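Local coordinates for oxidoreductase, NAD-binding/iron-sulfur cluster-binding protein (Nitratireductor pacificus pht-3B, PDB 6ZXU) that is a catabolic reductive dehalogenase that carries cobalamin and two [4Fe-4S] clusters and probably uses them to strip halogens reductively from organohalide substrates, at residues D35-N38 against H39-P42; I428-Y432 against E433-G437; I613-P616 against E617-A620. One frame throughout, in Å; residues are numbered along the deposited sequence.

Contact 1. Residues D35-N38 against H39-P42; sequences DRPN and HLGP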
# COMPACT_ATOMS: atom_id res chain seq x y z
N ASP A 35 19.96 3.95 -10.26
CA ASP A 35 20.08 4.43 -11.67
C ASP A 35 19.28 3.68 -12.68
O ASP A 35 19.48 3.82 -13.85
CB ASP A 35 21.53 4.44 -12.06
CG ASP A 35 22.31 5.45 -11.21
OD1 ASP A 35 21.83 6.59 -11.06
OD2 ASP A 35 23.39 5.09 -10.67
N ARG A 36 18.34 2.87 -12.19
CA ARG A 36 17.53 2.05 -13.04
C ARG A 36 16.13 2.67 -13.13
O ARG A 36 15.42 2.76 -12.13
CB ARG A 36 17.46 0.66 -12.49
CG ARG A 36 16.59 -0.29 -13.28
CD ARG A 36 16.74 -1.68 -12.75
NE ARG A 36 16.01 -2.70 -13.49
CZ ARG A 36 16.49 -3.32 -14.54
NH1 ARG A 36 17.69 -3.03 -14.95
NH2 ARG A 36 15.84 -4.31 -15.08
N PRO A 37 15.69 3.06 -14.34
CA PRO A 37 14.33 3.57 -14.49
C PRO A 37 13.27 2.56 -14.20
O PRO A 37 13.45 1.37 -14.45
CB PRO A 37 14.28 4.07 -15.93
CG PRO A 37 15.41 3.49 -16.62
CD PRO A 37 16.45 3.08 -15.61
N ASN A 38 12.13 3.02 -13.69
CA ASN A 38 11.09 2.12 -13.23
C ASN A 38 10.50 1.25 -14.30
O ASN A 38 9.99 0.18 -14.01
CB ASN A 38 9.99 2.88 -12.55
CG ASN A 38 10.38 3.42 -11.22
OD1 ASN A 38 11.13 4.40 -11.13
ND2 ASN A 38 9.75 2.92 -10.20
N HIS A 39 10.51 1.70 -15.55
CA HIS A 39 9.90 0.89 -16.62
C HIS A 39 10.62 -0.40 -16.90
O HIS A 39 10.05 -1.30 -17.53
CB HIS A 39 9.72 1.66 -17.89
CG HIS A 39 10.99 2.04 -18.55
ND1 HIS A 39 11.62 3.24 -18.31
CD2 HIS A 39 11.72 1.41 -19.48
CE1 HIS A 39 12.73 3.30 -19.02
NE2 HIS A 39 12.79 2.21 -19.76
N LEU A 40 11.85 -0.53 -16.40
CA LEU A 40 12.58 -1.75 -16.53
C LEU A 40 12.15 -2.84 -15.59
O LEU A 40 12.44 -4.00 -15.80
CB LEU A 40 14.12 -1.46 -16.37
CG LEU A 40 14.72 -0.53 -17.43
CD1 LEU A 40 16.21 -0.37 -17.28
CD2 LEU A 40 14.45 -1.02 -18.84
N GLY A 41 11.48 -2.45 -14.51
CA GLY A 41 11.03 -3.37 -13.49
C GLY A 41 12.16 -3.95 -12.61
O GLY A 41 13.36 -3.62 -12.77
N PRO A 42 11.79 -4.92 -11.76
CA PRO A 42 12.76 -5.53 -10.84
C PRO A 42 13.53 -6.71 -11.38
O PRO A 42 14.49 -7.11 -10.75
CB PRO A 42 11.88 -5.93 -9.68
CG PRO A 42 10.58 -6.31 -10.31
CD PRO A 42 10.41 -5.37 -11.47
O HOH W 1 13.35 -0.58 -12.07

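Contact 2. Residues I428-Y432 against E433-G437; sequences IDQGY and ETMEG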
# COMPACT_ATOMS: atom_id res chain seq x y z
N ILE A 428 0.88 -2.46 3.92
CA ILE A 428 1.22 -2.43 2.49
C ILE A 428 2.25 -1.32 2.31
O ILE A 428 1.97 -0.17 2.65
CB ILE A 428 -0.02 -2.17 1.64
CG1 ILE A 428 -1.16 -3.14 1.95
CG2 ILE A 428 0.36 -2.23 0.17
CD1 ILE A 428 -0.79 -4.57 1.60
N ASP A 429 3.39 -1.68 1.76
CA ASP A 429 4.49 -0.78 1.47
C ASP A 429 4.02 0.20 0.38
O ASP A 429 3.52 -0.21 -0.66
CB ASP A 429 5.74 -1.55 1.04
CG ASP A 429 6.96 -0.69 0.90
OD1 ASP A 429 6.83 0.58 0.73
OD2 ASP A 429 8.08 -1.28 0.87
N GLN A 430 4.11 1.50 0.66
CA GLN A 430 3.72 2.50 -0.32
C GLN A 430 4.64 2.59 -1.58
O GLN A 430 4.17 3.11 -2.61
CB GLN A 430 3.60 3.87 0.26
CG GLN A 430 2.32 4.05 1.06
CD GLN A 430 1.87 5.52 1.15
OE1 GLN A 430 1.92 6.27 0.19
NE2 GLN A 430 1.41 5.91 2.35
N GLY A 431 5.86 2.11 -1.46
CA GLY A 431 6.76 2.01 -2.59
C GLY A 431 7.97 2.93 -2.49
O GLY A 431 7.84 4.11 -2.81
N TYR A 432 9.14 2.37 -2.19
CA TYR A 432 10.34 3.14 -2.06
C TYR A 432 10.75 3.86 -3.36
O TYR A 432 11.07 5.05 -3.34
CB TYR A 432 11.51 2.29 -1.53
CG TYR A 432 12.82 3.09 -1.44
CD1 TYR A 432 13.03 4.01 -0.45
CD2 TYR A 432 13.79 2.97 -2.41
CE1 TYR A 432 14.18 4.71 -0.37
CE2 TYR A 432 14.92 3.73 -2.37
CZ TYR A 432 15.13 4.57 -1.32
OH TYR A 432 16.29 5.30 -1.30
N GLU A 433 10.67 3.15 -4.48
CA GLU A 433 11.35 3.66 -5.71
C GLU A 433 10.53 4.79 -6.33
O GLU A 433 11.13 5.79 -6.74
CB GLU A 433 11.55 2.56 -6.72
CG GLU A 433 12.78 1.69 -6.38
CD GLU A 433 12.58 0.64 -5.23
OE1 GLU A 433 13.61 -0.01 -4.78
OE2 GLU A 433 11.38 0.49 -4.77
N THR A 434 9.22 4.72 -6.26
CA THR A 434 8.41 5.82 -6.71
C THR A 434 8.60 7.06 -5.82
O THR A 434 8.79 8.18 -6.29
CB THR A 434 6.94 5.45 -6.80
OG1 THR A 434 6.76 4.51 -7.84
CG2 THR A 434 6.06 6.64 -7.09
N MET A 435 8.63 6.87 -4.50
CA MET A 435 8.79 7.97 -3.62
C MET A 435 10.14 8.65 -3.79
O MET A 435 10.26 9.86 -3.51
CB MET A 435 8.58 7.51 -2.13
CG MET A 435 7.97 8.55 -1.24
SD MET A 435 7.51 7.81 0.43
CE MET A 435 6.13 6.73 -0.01
N GLU A 436 11.16 7.92 -4.22
CA GLU A 436 12.47 8.50 -4.47
C GLU A 436 12.44 9.58 -5.55
O GLU A 436 13.18 10.51 -5.48
CB GLU A 436 13.49 7.40 -4.86
CG GLU A 436 14.22 6.79 -3.67
CD GLU A 436 14.83 7.84 -2.66
OE1 GLU A 436 14.24 8.11 -1.53
OE2 GLU A 436 15.91 8.45 -2.99
N GLY A 437 11.64 9.37 -6.59
CA GLY A 437 11.52 10.31 -7.68
C GLY A 437 10.69 11.55 -7.35
O GLY A 437 10.75 12.52 -8.05
O HOH W 2 11.85 7.33 -0.88

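Contact 3. Residues I613-P616 against E617-A620; sequences IKVP and EARA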
# COMPACT_ATOMS: atom_id res chain seq x y z
N ILE A 613 19.01 0.17 15.37
CA ILE A 613 18.40 -0.64 16.40
C ILE A 613 19.39 -1.06 17.48
O ILE A 613 19.12 -0.83 18.66
CB ILE A 613 17.71 -1.85 15.77
CG1 ILE A 613 16.60 -1.37 14.84
CG2 ILE A 613 17.15 -2.76 16.83
CD1 ILE A 613 16.04 -2.46 14.02
N LYS A 614 20.54 -1.61 17.09
CA LYS A 614 21.44 -2.28 18.01
C LYS A 614 22.50 -1.40 18.64
O LYS A 614 23.10 -1.81 19.63
CB LYS A 614 22.25 -3.34 17.29
CG LYS A 614 21.48 -4.35 16.45
CD LYS A 614 20.83 -5.42 17.21
CE LYS A 614 20.30 -6.38 16.13
NZ LYS A 614 21.45 -6.97 15.39
N VAL A 615 22.81 -0.23 18.09
CA VAL A 615 23.95 0.53 18.58
C VAL A 615 23.51 1.98 18.88
O VAL A 615 23.59 2.82 17.99
CB VAL A 615 25.11 0.53 17.52
CG1 VAL A 615 26.32 1.29 18.06
CG2 VAL A 615 25.53 -0.88 17.12
N PRO A 616 23.03 2.27 20.08
CA PRO A 616 22.56 3.62 20.39
C PRO A 616 23.57 4.75 20.15
O PRO A 616 23.17 5.86 19.72
CB PRO A 616 22.20 3.54 21.89
CG PRO A 616 21.82 2.14 22.10
CD PRO A 616 22.78 1.37 21.23
N GLU A 617 24.85 4.47 20.36
CA GLU A 617 25.88 5.46 20.19
C GLU A 617 26.05 5.83 18.72
O GLU A 617 26.71 6.82 18.41
CB GLU A 617 27.20 4.99 20.85
CG GLU A 617 28.03 3.88 20.11
CD GLU A 617 29.46 3.39 20.77
OE1 GLU A 617 29.76 2.13 20.79
OE2 GLU A 617 30.33 4.23 21.25
N ALA A 618 25.53 5.04 17.79
CA ALA A 618 25.63 5.41 16.36
C ALA A 618 24.45 6.27 15.83
O ALA A 618 24.48 6.71 14.69
CB ALA A 618 25.75 4.17 15.55
N ARG A 619 23.41 6.48 16.61
CA ARG A 619 22.19 7.04 16.07
C ARG A 619 22.38 8.45 15.63
O ARG A 619 21.97 8.83 14.54
CB ARG A 619 21.09 6.90 17.12
CG ARG A 619 20.62 5.48 17.31
CD ARG A 619 19.68 5.35 18.51
NE ARG A 619 19.28 3.96 18.62
CZ ARG A 619 18.88 3.37 19.73
NH1 ARG A 619 18.74 4.07 20.84
NH2 ARG A 619 18.60 2.06 19.71
N ALA A 620 23.02 9.25 16.46
CA ALA A 620 23.25 10.67 16.12
C ALA A 620 24.05 10.82 14.84
O ALA A 620 23.77 11.72 14.05
CB ALA A 620 23.93 11.39 17.26
O HOH W 3 23.53 8.61 19.38

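Contact 1. Residues D35-N38 against H39-P42
His39 opens the second half of this tight turn by bringing its imidazole up to Pro37: CE1 of His39 sits 3.5 Å from CB of Pro37, with the proline CG almost as near. The ring gets there because CG of His39 is tucked between its own backbone N and carbonyl carbon (chi1 67°), which turns the imidazole back toward the proline, the two meeting obliquely. Helix 103-116 meets the same histidine through Glu108 and Lys111. Leu40 comes next and closes the first backbone link, its N giving a hydrogen bond of 3.2 Å to Pro37 O. Its CD1 packs on Pro37 CD at 3.8 Å, while its CB lies over one face of the Arg36 guanidinium, 3.5 Å from CZ and set toward the rim. Gly41 follows, N to Asn38 O at 3.1 Å, so two i-to-i+3 bonds in succession wind residues 37 to 41 into a short 3-10 turn. At Gly41 the chain leaves that turn with a positive phi (71°), and the carbonyl swings round to face Arg36. There NE of Arg36 donates to Gly41 O at 2.9 Å, nearly straight (171°) and in the guanidinium plane; NH2 adds a weak second bond. A water bridges Pro37 O and Gly41 O, weakly on the glycine side. Pro42 then carries the chain off, bonded through its backbone to Arg270. Arg36 NH1 makes a salt bridge with Glu46, so the guanidinium is held by a carbonyl and a carboxylate and covered on one face by leucine, likely keeping this buried charge fixed and neutralised.

Contact 2. Residues I428-Y432 against E433-G437
At the wall of the cobalamin pocket, to which Gln430 belongs, strand 422-429 turns into helix 432-437, with Gly431 as N-cap. CB of Gln430 meets CE of Met435 at 3.8 Å. An Asx turn shapes the bend: Gly431 N donates to Asp429 OD1 at 2.8 Å, and that carboxylate also pairs with Arg513. The first helical turn is set by Glu436 N to Tyr432 O at 3.0 Å and by a weak bond from Met435 N to Gly431 O. One turn apart, Tyr432 and Glu436 meet: CG of Glu436 stands over the phenol face, 3.7 Å from the centroid, in a CH-pi contact, and a bend at chi2 (-49°) carries the carboxylate toward the hydroxyl end of the ring, its plane 8° from the ring's. The Glu433 carboxylate stands almost upright to the ring at its edge, its OE1 taken by Asn33. With an alanine at Tyr432, the Glu436 chain would probably lose the ring face beneath its CG and be freer to swing. Glu436 OE1 accepts a 2.6 Å bond from a water that also donates weakly to Tyr432 O, and a sodium ion about 5 Å from this side chain probably helps offset its charge.

Contact 3. Residues I613-P616 against E617-A620
Pro616 and Arg619 run alongside each other in the same direction, and they make the close-packed half of this contact. The guanidinium of Arg619 rests with one face on the proline: Pro616 CA stands 3.6 Å above its plane, set toward the rim, and Pro616 CB is 3.7 Å from NH1. The arginine chain is extended from CG to NE (chi2 171°, chi3 -180°), long enough to run back past the proline and bring NH2 to Ile613 O at 3.1 Å; that bond is bent and weak. The firmer polar ties go to residues outside: NE donates to Ser612 O, and NH1 forms a salt bridge with Asp537. Arg619 so links helix 619-628 back to the last turn of helix 603-614.

The stretch is a helix-to-helix connection. Helix 603-614 ends, Val615 is the first residue to leave helical angles, and helix 619-628 takes over within a few residues. Two successive i-to-i+3 hydrogen bonds make the turn, Ala618 N to Val615 O at 3.0 Å and Arg619 N to Pro616 O at 3.2 Å. On the inner side, Ile613 packs against Ile293, Phe533 and Trp597, and the side chain of Arg619 lies about 9 Å from a [4Fe-4S] cluster.

The outer side is looser. Val615 CG1 touches Glu617 CG at 3.7 Å and Ala618 CB at 3.9 Å, a thin apolar patch beside the exposed Glu617. Solvent comes in at the turn as well: a water accepts a hydrogen bond from Ala620 N and lies close to Pro616 O.

Overall arrangement
From the N terminus, contact 1 comes first and closes a small 3-10 turn in the loop ahead of helix 74-85. Much later in the chain, contact 2 makes the step from strand 422-429 of a four-stranded antiparallel sheet into helix 432-437, and contact 3 the step from helix 603-614 to helix 619-628. The three follow in series; none nests in or crosses another. Contacts 1 and 2 nevertheless touch in space, Asn38 packing on Glu433 and Thr434, which brings the N-terminal loop against the helix beside the cobalamin pocket. Contact 3 stands apart, its nearest atoms about 15 Å from contact 2, on the iron-sulfur side.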